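Local atomic coordinates of Pro-metalloprotease PrtV (PDB entry 4L9D), a protein that probably acts as a secreted, cytotoxic metalloprotease on host extracellular matrix proteins and plasminogen, its calcium-binding PKD1 domain regulating interdomain flexibility. Residues R11-V16 / M22-S27; W54-T57 / S61-V64. All blocks are in the same frame, centred on the assembly; numbering follows the deposited sequence. Where two conformers were deposited one is given.

Contact 1 (R11-V16 / M22-S27)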
loop_
_atom_site.group_PDB
_atom_site.type_symbol
_atom_site.label_atom_id
_atom_site.label_comp_id
_atom_site.label_asym_id
_atom_site.label_seq_id
_atom_site.Cartn_x
_atom_site.Cartn_y
_atom_site.Cartn_z
ATOM N N ARG A 11 0.162 3.179 -6.938
ATOM C CA ARG A 11 0.691 4.389 -6.281
ATOM C C ARG A 11 -0.148 4.692 -5.076
ATOM O O ARG A 11 -1.368 4.434 -5.069
ATOM C CB ARG A 11 0.664 5.573 -7.290
ATOM C CG ARG A 11 1.520 6.743 -6.838
ATOM C CD ARG A 11 1.537 7.871 -7.901
ATOM N NE ARG A 11 0.193 8.343 -8.120
ATOM C CZ ARG A 11 -0.103 9.443 -8.842
ATOM N NH1 ARG A 11 0.864 10.237 -9.305
ATOM N NH2 ARG A 11 -1.354 9.748 -9.027
ATOM N N PHE A 12 0.483 5.235 -4.039
ATOM C CA PHE A 12 -0.244 5.589 -2.816
ATOM C C PHE A 12 0.557 6.694 -2.088
ATOM O O PHE A 12 1.725 6.908 -2.376
ATOM C CB PHE A 12 -0.479 4.383 -1.903
ATOM C CG PHE A 12 0.796 3.696 -1.464
ATOM C CD1 PHE A 12 1.570 4.199 -0.462
ATOM C CD2 PHE A 12 1.184 2.483 -2.013
ATOM C CE1 PHE A 12 2.722 3.547 -0.080
ATOM C CE2 PHE A 12 2.342 1.851 -1.630
ATOM C CZ PHE A 12 3.116 2.371 -0.619
ATOM N N GLU A 13 -0.124 7.298 -1.125
ATOM C CA GLU A 13 0.561 8.178 -0.173
ATOM C C GLU A 13 0.158 7.759 1.250
ATOM O O GLU A 13 -0.989 7.294 1.464
ATOM C CB GLU A 13 0.202 9.650 -0.406
ATOM C CG GLU A 13 0.575 10.091 -1.794
ATOM C CD GLU A 13 0.433 11.570 -2.110
ATOM O OE1 GLU A 13 0.168 12.366 -1.186
ATOM O OE2 GLU A 13 0.648 11.942 -3.311
ATOM N N LEU A 14 1.038 7.915 2.208
ATOM C CA LEU A 14 0.827 7.469 3.586
ATOM C C LEU A 14 0.908 8.656 4.546
ATOM O O LEU A 14 1.707 9.562 4.377
ATOM C CB LEU A 14 1.877 6.480 3.978
ATOM C CG LEU A 14 1.981 5.235 3.120
ATOM C CD1 LEU A 14 3.079 4.279 3.648
ATOM C CD2 LEU A 14 0.661 4.505 2.983
ATOM N N LYS A 15 0.105 8.558 5.597
ATOM C CA LYS A 15 0.146 9.477 6.716
ATOM C C LYS A 15 0.445 8.658 7.979
ATOM O O LYS A 15 -0.339 7.781 8.351
ATOM C CB LYS A 15 -1.127 10.245 6.928
ATOM C CG LYS A 15 -0.945 11.304 8.020
ATOM C CD LYS A 15 -2.274 11.859 8.511
ATOM C CE LYS A 15 -3.030 10.916 9.456
ATOM N NZ LYS A 15 -2.419 10.774 10.826
ATOM N N VAL A 16 1.559 8.915 8.649
ATOM C CA VAL A 16 2.015 8.177 9.806
ATOM C C VAL A 16 1.819 9.001 11.047
ATOM O O VAL A 16 2.171 10.175 11.081
ATOM C CB VAL A 16 3.503 7.837 9.700
ATOM C CG1 VAL A 16 4.023 7.176 10.942
ATOM C CG2 VAL A 16 3.758 7.022 8.444
ATOM N N MET A 22 -2.297 5.625 7.991
ATOM C CA MET A 22 -3.406 5.753 7.094
ATOM C C MET A 22 -2.925 5.843 5.642
ATOM O O MET A 22 -1.807 6.376 5.419
ATOM C CB MET A 22 -4.273 6.978 7.401
ATOM C CG MET A 22 -4.837 6.981 8.802
ATOM S SD MET A 22 -5.874 8.371 9.272
ATOM C CE MET A 22 -7.207 8.136 8.081
ATOM N N SER A 23 -3.732 5.445 4.686
ATOM C CA SER A 23 -3.350 5.442 3.279
ATOM C C SER A 23 -4.337 6.203 2.420
ATOM O O SER A 23 -5.540 6.300 2.700
ATOM C CB SER A 23 -3.162 4.028 2.773
ATOM O OG SER A 23 -4.390 3.302 2.785
ATOM N N GLN A 24 -3.787 6.715 1.326
ATOM C CA GLN A 24 -4.554 7.212 0.216
ATOM C C GLN A 24 -4.093 6.492 -1.045
ATOM O O GLN A 24 -2.905 6.460 -1.329
ATOM C CB GLN A 24 -4.397 8.731 0.053
ATOM C CG GLN A 24 -5.256 9.258 -1.048
ATOM C CD GLN A 24 -4.946 10.693 -1.480
ATOM O OE1 GLN A 24 -5.835 11.375 -1.857
ATOM N NE2 GLN A 24 -3.692 11.062 -1.553
ATOM N N ASN A 25 -5.024 5.853 -1.732
ATOM C CA ASN A 25 -4.687 5.106 -2.964
ATOM C C ASN A 25 -4.752 6.035 -4.149
ATOM O O ASN A 25 -5.815 6.578 -4.415
ATOM C CB ASN A 25 -5.625 3.940 -3.100
ATOM C CG ASN A 25 -5.089 2.913 -4.057
ATOM O OD1 ASN A 25 -4.560 3.261 -5.112
ATOM N ND2 ASN A 25 -5.250 1.658 -3.698
ATOM N N THR A 26 -3.658 6.221 -4.845
ATOM C CA THR A 26 -3.546 7.150 -5.966
ATOM C C THR A 26 -3.145 6.423 -7.244
ATOM O O THR A 26 -2.549 7.007 -8.155
ATOM C CB THR A 26 -2.604 8.320 -5.615
ATOM O OG1 THR A 26 -1.296 7.798 -5.449
ATOM C CG2 THR A 26 -3.087 9.085 -4.376
ATOM N N SER A 27 -3.541 5.153 -7.343
ATOM C CA SER A 27 -3.245 4.316 -8.486
ATOM C C SER A 27 -4.083 4.677 -9.677
ATOM O O SER A 27 -5.120 5.377 -9.529
ATOM C CB SER A 27 -3.482 2.827 -8.086
ATOM O OG SER A 27 -2.695 2.417 -7.005
HETATM O O HOH W 1 0.288 10.108 -5.298
HETATM O O HOH W 2 -2.475 12.932 -3.810
#

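Contact 2 (W54-T57 / S61-V64)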
loop_
_atom_site.group_PDB
_atom_site.type_symbol
_atom_site.label_atom_id
_atom_site.label_comp_id
_atom_site.label_asym_id
_atom_site.label_seq_id
_atom_site.Cartn_x
_atom_site.Cartn_y
_atom_site.Cartn_z
ATOM N N TRP A 54 -3.589 0.738 9.371
ATOM C CA TRP A 54 -2.908 -0.350 10.033
ATOM C C TRP A 54 -1.956 0.219 11.084
ATOM O O TRP A 54 -1.793 1.429 11.199
ATOM C CB TRP A 54 -2.144 -1.236 9.033
ATOM C CG TRP A 54 -1.028 -0.574 8.328
ATOM C CD1 TRP A 54 0.330 -0.699 8.618
ATOM C CD2 TRP A 54 -1.088 0.180 7.087
ATOM N NE1 TRP A 54 1.066 -0.036 7.669
ATOM C CE2 TRP A 54 0.240 0.461 6.701
ATOM C CE3 TRP A 54 -2.144 0.577 6.254
ATOM C CZ2 TRP A 54 0.530 1.128 5.514
ATOM C CZ3 TRP A 54 -1.840 1.213 5.094
ATOM C CH2 TRP A 54 -0.526 1.471 4.715
ATOM N N SER A 55 -1.308 -0.676 11.857
ATOM C CA SER A 55 -0.337 -0.234 12.848
ATOM C C SER A 55 0.700 -1.314 13.068
ATOM O O SER A 55 0.517 -2.507 12.810
ATOM C CB SER A 55 -1.019 0.146 14.148
ATOM O OG SER A 55 -1.731 -1.022 14.691
ATOM N N TYR A 56 1.808 -0.843 13.654
ATOM C CA TYR A 56 2.925 -1.684 14.051
ATOM C C TYR A 56 3.015 -1.751 15.598
ATOM O O TYR A 56 2.245 -1.090 16.300
ATOM C CB TYR A 56 4.231 -1.093 13.454
ATOM C CG TYR A 56 4.188 -0.981 11.953
ATOM C CD1 TYR A 56 4.523 -2.063 11.161
ATOM C CD2 TYR A 56 3.816 0.192 11.337
ATOM C CE1 TYR A 56 4.434 -1.994 9.795
ATOM C CE2 TYR A 56 3.714 0.265 9.944
ATOM C CZ TYR A 56 4.066 -0.807 9.181
ATOM O OH TYR A 56 3.994 -0.701 7.812
ATOM N N THR A 57 3.857 -2.622 16.102
ATOM C CA THR A 57 4.109 -2.777 17.518
ATOM C C THR A 57 5.481 -2.226 17.928
ATOM O O THR A 57 5.646 -1.536 18.909
ATOM C CB THR A 57 3.875 -4.246 17.913
ATOM O OG1 THR A 57 2.506 -4.562 17.733
ATOM C CG2 THR A 57 4.239 -4.515 19.350
ATOM N N SER A 61 11.809 0.630 10.889
ATOM C CA SER A 61 11.655 0.912 9.480
ATOM C C SER A 61 10.889 -0.252 8.847
ATOM O O SER A 61 11.287 -1.422 9.049
ATOM C CB SER A 61 13.018 1.026 8.813
ATOM O OG SER A 61 12.969 1.398 7.482
ATOM N N TYR A 62 9.820 0.066 8.101
ATOM C CA TYR A 62 9.009 -0.961 7.436
ATOM C C TYR A 62 8.755 -0.573 6.013
ATOM O O TYR A 62 8.443 0.599 5.705
ATOM C CB TYR A 62 7.653 -1.142 8.178
ATOM C CG TYR A 62 7.806 -1.584 9.610
ATOM C CD1 TYR A 62 7.854 -2.939 9.924
ATOM C CD2 TYR A 62 7.907 -0.677 10.626
ATOM C CE1 TYR A 62 7.919 -3.351 11.258
ATOM C CE2 TYR A 62 8.000 -1.084 11.955
ATOM C CZ TYR A 62 8.012 -2.427 12.261
ATOM O OH TYR A 62 8.066 -2.907 13.569
ATOM N N SER A 63 8.828 -1.537 5.100
ATOM C CA SER A 63 8.502 -1.340 3.718
ATOM C C SER A 63 7.017 -1.643 3.446
ATOM O O SER A 63 6.567 -2.738 3.733
ATOM C CB SER A 63 9.369 -2.216 2.859
ATOM O OG SER A 63 10.731 -1.881 2.978
ATOM N N VAL A 64 6.329 -0.647 2.940
ATOM C CA VAL A 64 4.914 -0.816 2.570
ATOM C C VAL A 64 4.842 -0.993 1.072
ATOM O O VAL A 64 5.332 -0.147 0.297
ATOM C CB VAL A 64 4.110 0.410 2.981
ATOM C CG1 VAL A 64 2.686 0.268 2.565
ATOM C CG2 VAL A 64 4.176 0.587 4.481
#

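Contact 1 (R11-V16 / M22-S27)
Thr26 O is gripped side-on by the Arg11 guanidinium: NE reaches it at 3.1 Å from above the carbonyl plane, and NH2, also at 3.1 Å, approaches in that plane on a lone pair. Arginine suits the place because its chain, bent at chi3 (60°), can turn both donors onto one oxygen. The backbone answers in the other direction, Thr26 N donating to Arg11 O over 2.9 Å, while Arg11 N is bound to Ser27 OG at 3.0 Å. Asn25 OD1 accepts from Ser27 N, two residues on, which makes an Asx turn where the strand ends. Beyond it the segments form a regular antiparallel beta hairpin of the PKD domain, with strand 12-17 at the edge of its three-stranded sheet and strand 20-25 in the middle; Glu13–Gln24 and Lys15–Met22 are hydrogen-bonded pairs. On the exposed face Glu13 and Gln24 run side by side, their carboxylate and amide planes 82° apart, and a water joins Glu13 OE2 to Thr26 OG1. In the conformers given, Lys15 CE packs on Met22 SD, whereas the Lys15 ammonium pairs with Glu17. On the other face, Leu14 CD2 lies against Ser23 CB, and Phe12 turns its ring into the core.

Contact 2 (W54-T57 / S61-V64)
Tyr56 and Tyr62 lay their rings face to face, with centroids 4.0 Å apart and planes only 18° from parallel. Tyr56, just past the end of strand 53-55, and Tyr62, on strand 60-70, slide past each other in opposite directions, so that each phenol overlaps the ring of the other while their hydroxyls diverge. Tyr56 CD1 sits over the centre of the Tyr62 ring, and Tyr56 CE1 makes the closest approach, 3.4 Å from Tyr62 CG. In both tyrosines CB already points across the gap, and CG is held anti to the carbonyl carbon (chi1 -58° and -61°), an orientation in which the two rings can stack.

The indole of Trp54 is turned quite differently: it meets the Tyr56 ring at its own edge, where NE1 donates to Tyr56 OH at 3.0 Å, with the oxygen close to the indole plane. Val64 packs against both of them. Its methyls CG1 and CG2 each lie 3.8 Å from Trp54 CZ2, and CG2 also reaches Tyr56 OH at 3.6 Å. A branched, compact residue suits this place because it can touch both aromatics at once.

The contact joins the two sheets of the PKD beta sandwich, strand 53-55 on one side and strand 60-70 on the other. Phe41 stacks on Trp54, and its backbone O is hydrogen-bonded to Tyr56 OH; Tyr62 OH is bound instead to Lys58 O in the connecting loop. Tyrosine therefore serves both places well, since a flat apolar face packs against its partner while the hydroxyl at the far end finds a polar one. Across the segments the attraction is thus dispersion and ring stacking; the NE1 bond would help hold the indole's turn, while the stack on Tyr62 opposes rotation of the Tyr56 ring.

Overall arrangement
Contact 1 is a hairpin within one sheet and contact 2 bridges to the other, their centres about 14 Å apart. Strands 20-25 and 53-55 are neighbours in the three-stranded sheet, so the inner face of the hairpin continues into contact 2. There Leu14 CD2 lies 3.7 Å from Trp54 CH2 and Leu14 CD1 lies 3.9 Å from Val64 CG2, in one shared apolar core; Phe12 CZ also packs 3.5 Å from the backbone oxygen of Val64. The ion sites lie toward Ser27, at one end of contact 1: its side chain is about 9 Å from that of Asp70, a calcium ligand, and about 10 Å from the bound sodium ion. Contact 2 is remote from them.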